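Local atomic coordinates of dihydrodipicolinate synthase (Bacteroides thetaiotaomicron, PDB entry 4XKY), a protein that probably acts as a Schiff-base-forming class I aldolase of the DapA family, which includes dihydrodipicolinate synthases and N-acetylneuraminate lyases. Residues 132-137 against 159-164. Residues are numbered along the deposited sequence; the frame is centred on the assembly and turned at random.
Sequences PLFLYN and GVIGFK
The ring of Phe134 leans over the neighbouring strand and meets two different surfaces. Ile161 CG1 lies over one face of the Phe134 ring, 4.1 Å from its centroid and 23° off the normal, a CH-pi contact displaced toward the rim. The other surface is backbone: Phe134 CD1 rests 3.5 Å from Gly162 CA, and a CB at Gly162 would overlap that ring carbon, so the missing side chain admits the ring. In Ile161, CG1 sits in the crowded position between the backbone N and the carbonyl carbon (chi1 58°), and CD1 reaches both Phe134 CE2 and Pro132 CB, the latter tightly at 3.4 Å. An alanine in place of Phe134 would remove the ring and would probably leave Ile161 CG1 and CD1 and the Gly162 backbone less tightly packed. The register shifts by one residue beside this contact: Leu133 pairs with Val160 but Phe134 with Gly162, a beta bulge in which Leu133 O accepts a nearly straight bond (168°) from Ile161 N. Strands 133-137 and 160-165 are parallel neighbours in the TIM barrel, joined through helix 148-154 as a beta-alpha-beta unit. Beyond the bulge, Leu135 N donates to Gly162 O from above the carbonyl plane, whereas Lys164 N meets Leu135 O almost along the C=O axis. On the helix-facing side Leu135 and Val160 cross at about a right angle, Leu135 CG lying 3.9 Å from Val160 CG1, and both side chains touch Ile154. Tyr136 and Lys164, predicted as proton donor/acceptor and Schiff-base residue, leave the sheet on the same side as Phe134; Tyr136 CB and Lys164 CB are 3.9 Å apart, but the side chains then diverge, Tyr136 OH hydrogen-bonded to Ser81 OG and the bent lysine chain approaching Val208, a predicted pyruvate-binding residue.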
ATOM      1  N   PRO A 132      -2.975  15.250  30.734  1.00 35.75           N
ATOM      2  CA  PRO A 132      -2.134  15.647  29.602  1.00 35.34           C
ATOM      3  C   PRO A 132      -2.054  14.542  28.557  1.00 33.93           C
ATOM      4  O   PRO A 132      -2.277  13.370  28.875  1.00 34.69           O
ATOM      5  CB  PRO A 132      -0.754  15.868  30.230  1.00 36.48           C
ATOM      6  CG  PRO A 132      -0.982  16.038  31.689  1.00 36.79           C
ATOM      7  CD  PRO A 132      -2.258  15.331  32.023  1.00 36.41           C
ATOM      8  N   LEU A 133      -1.733  14.911  27.326  1.00 33.12           N
ATOM      9  CA  LEU A 133      -1.796  13.985  26.226  1.00 32.80           C
ATOM     10  C   LEU A 133      -0.469  13.843  25.524  1.00 32.16           C
ATOM     11  O   LEU A 133       0.206  14.830  25.306  1.00 32.39           O
ATOM     12  CB  LEU A 133      -2.821  14.497  25.218  1.00 34.82           C
ATOM     13  CG  LEU A 133      -2.927  13.714  23.907  1.00 36.33           C
ATOM     14  CD1 LEU A 133      -3.516  12.362  24.200  1.00 37.52           C
ATOM     15  CD2 LEU A 133      -3.807  14.399  22.888  1.00 38.78           C
ATOM     16  N   PHE A 134      -0.122  12.616  25.142  1.00 32.11           N
ATOM     17  CA  PHE A 134       0.953  12.339  24.171  1.00 32.25           C
ATOM     18  C   PHE A 134       0.276  11.942  22.864  1.00 33.57           C
ATOM     19  O   PHE A 134      -0.653  11.124  22.853  1.00 33.81           O
ATOM     20  CB  PHE A 134       1.870  11.179  24.624  1.00 31.14           C
ATOM     21  CG  PHE A 134       2.784  11.530  25.768  1.00 32.50           C
ATOM     22  CD1 PHE A 134       4.116  11.878  25.542  1.00 33.51           C
ATOM     23  CD2 PHE A 134       2.303  11.536  27.069  1.00 33.31           C
ATOM     24  CE1 PHE A 134       4.947  12.206  26.601  1.00 35.02           C
ATOM     25  CE2 PHE A 134       3.119  11.881  28.125  1.00 34.86           C
ATOM     26  CZ  PHE A 134       4.444  12.224  27.889  1.00 35.91           C
ATOM     27  N   LEU A 135       0.731  12.547  21.774  1.00 34.65           N
ATOM     28  CA  LEU A 135       0.299  12.185  20.434  1.00 35.83           C
ATOM     29  C   LEU A 135       1.093  10.996  19.979  1.00 36.67           C
ATOM     30  O   LEU A 135       2.289  10.880  20.289  1.00 34.64           O
ATOM     31  CB  LEU A 135       0.582  13.321  19.464  1.00 36.08           C
ATOM     32  CG  LEU A 135      -0.090  14.638  19.790  1.00 36.89           C
ATOM     33  CD1 LEU A 135       0.502  15.689  18.883  1.00 38.04           C
ATOM     34  CD2 LEU A 135      -1.586  14.504  19.591  1.00 36.87           C
ATOM     35  N   TYR A 136       0.465  10.092  19.243  1.00 40.65           N
ATOM     36  CA  TYR A 136       1.292   9.069  18.620  1.00 46.56           C
ATOM     37  C   TYR A 136       0.920   8.659  17.220  1.00 48.53           C
ATOM     38  O   TYR A 136      -0.240   8.541  16.832  1.00 42.91           O
ATOM     39  CB  TYR A 136       1.573   7.880  19.541  1.00 51.18           C
ATOM     40  CG  TYR A 136       0.540   6.813  19.607  1.00 54.00           C
ATOM     41  CD1 TYR A 136       0.676   5.639  18.870  1.00 55.88           C
ATOM     42  CD2 TYR A 136      -0.549   6.944  20.448  1.00 55.54           C
ATOM     43  CE1 TYR A 136      -0.274   4.636  18.953  1.00 55.97           C
ATOM     44  CE2 TYR A 136      -1.495   5.946  20.555  1.00 57.80           C
ATOM     45  CZ  TYR A 136      -1.361   4.796  19.805  1.00 56.13           C
ATOM     46  OH  TYR A 136      -2.325   3.823  19.914  1.00 53.94           O
ATOM     47  N   ASN A 137       1.984   8.454  16.469  1.00 54.43           N
ATOM     48  CA  ASN A 137       1.926   8.189  15.071  1.00 60.87           C
ATOM     49  C   ASN A 137       1.732   6.681  14.891  1.00 68.14           C
ATOM     50  O   ASN A 137       2.660   5.903  15.146  1.00 72.69           O
ATOM     51  CB  ASN A 137       3.252   8.657  14.483  1.00 61.04           C
ATOM     52  CG  ASN A 137       3.130   9.176  13.070  1.00 61.09           C
ATOM     53  OD1 ASN A 137       2.123   9.770  12.662  1.00 58.58           O
ATOM     54  ND2 ASN A 137       4.192   8.965  12.308  1.00 61.25           N
ATOM     55  N   GLY A 159      -2.429  21.210  26.973  1.00 43.25           N
ATOM     56  CA  GLY A 159      -2.850  19.845  27.276  1.00 41.90           C
ATOM     57  C   GLY A 159      -2.127  18.729  26.516  1.00 39.84           C
ATOM     58  O   GLY A 159      -2.397  17.541  26.759  1.00 38.14           O
ATOM     59  N   VAL A 160      -1.225  19.109  25.604  1.00 38.66           N
ATOM     60  CA  VAL A 160      -0.480  18.178  24.754  1.00 37.89           C
ATOM     61  C   VAL A 160       1.002  18.283  25.128  1.00 37.70           C
ATOM     62  O   VAL A 160       1.596  19.342  24.983  1.00 38.16           O
ATOM     63  CB  VAL A 160      -0.699  18.518  23.256  1.00 39.32           C
ATOM     64  CG1 VAL A 160       0.018  17.534  22.349  1.00 38.48           C
ATOM     65  CG2 VAL A 160      -2.174  18.488  22.909  1.00 40.29           C
ATOM     66  N   ILE A 161       1.606  17.215  25.645  1.00 36.38           N
ATOM     67  CA  ILE A 161       2.963  17.348  26.223  1.00 37.30           C
ATOM     68  C   ILE A 161       4.024  16.503  25.536  1.00 36.53           C
ATOM     69  O   ILE A 161       5.186  16.560  25.890  1.00 36.93           O
ATOM     70  CB  ILE A 161       2.994  17.056  27.748  1.00 37.19           C
ATOM     71  CG1 ILE A 161       2.473  15.654  28.066  1.00 37.20           C
ATOM     72  CG2 ILE A 161       2.189  18.109  28.490  1.00 39.11           C
ATOM     73  CD1 ILE A 161       2.560  15.238  29.536  1.00 37.04           C
ATOM     74  N   GLY A 162       3.650  15.716  24.546  1.00 36.10           N
ATOM     75  CA  GLY A 162       4.651  14.903  23.908  1.00 34.82           C
ATOM     76  C   GLY A 162       4.188  14.178  22.681  1.00 34.53           C
ATOM     77  O   GLY A 162       3.041  14.312  22.258  1.00 34.70           O
ATOM     78  N   PHE A 163       5.119  13.412  22.133  1.00 33.65           N
ATOM     79  CA  PHE A 163       4.947  12.708  20.891  1.00 35.79           C
ATOM     80  C   PHE A 163       5.770  11.420  20.952  1.00 36.44           C
ATOM     81  O   PHE A 163       6.925  11.433  21.405  1.00 34.76           O
ATOM     82  CB  PHE A 163       5.425  13.616  19.758  1.00 37.25           C
ATOM     83  CG  PHE A 163       5.474  12.955  18.403  1.00 37.57           C
ATOM     84  CD1 PHE A 163       4.322  12.806  17.650  1.00 37.51           C
ATOM     85  CD2 PHE A 163       6.678  12.523  17.866  1.00 37.81           C
ATOM     86  CE1 PHE A 163       4.356  12.198  16.406  1.00 38.33           C
ATOM     87  CE2 PHE A 163       6.719  11.932  16.609  1.00 38.16           C
ATOM     88  CZ  PHE A 163       5.555  11.765  15.882  1.00 37.16           C
ATOM     89  N   LYS A 164       5.154  10.321  20.520  1.00 36.77           N
ATOM     90  CA  LYS A 164       5.766   8.990  20.448  1.00 39.00           C
ATOM     91  C   LYS A 164       5.671   8.573  18.982  1.00 38.28           C
ATOM     92  O   LYS A 164       4.594   8.640  18.385  1.00 40.02           O
ATOM     93  CB  LYS A 164       4.990   7.998  21.338  1.00 43.26           C
ATOM     94  CG  LYS A 164       5.519   6.565  21.348  1.00 48.41           C
ATOM     95  CD  LYS A 164       4.492   5.477  21.722  1.00 52.06           C
ATOM     96  CE  LYS A 164       4.697   4.214  20.855  1.00 56.41           C
ATOM     97  NZ  LYS A 164       4.723   2.845  21.479  1.00 56.70           N
TER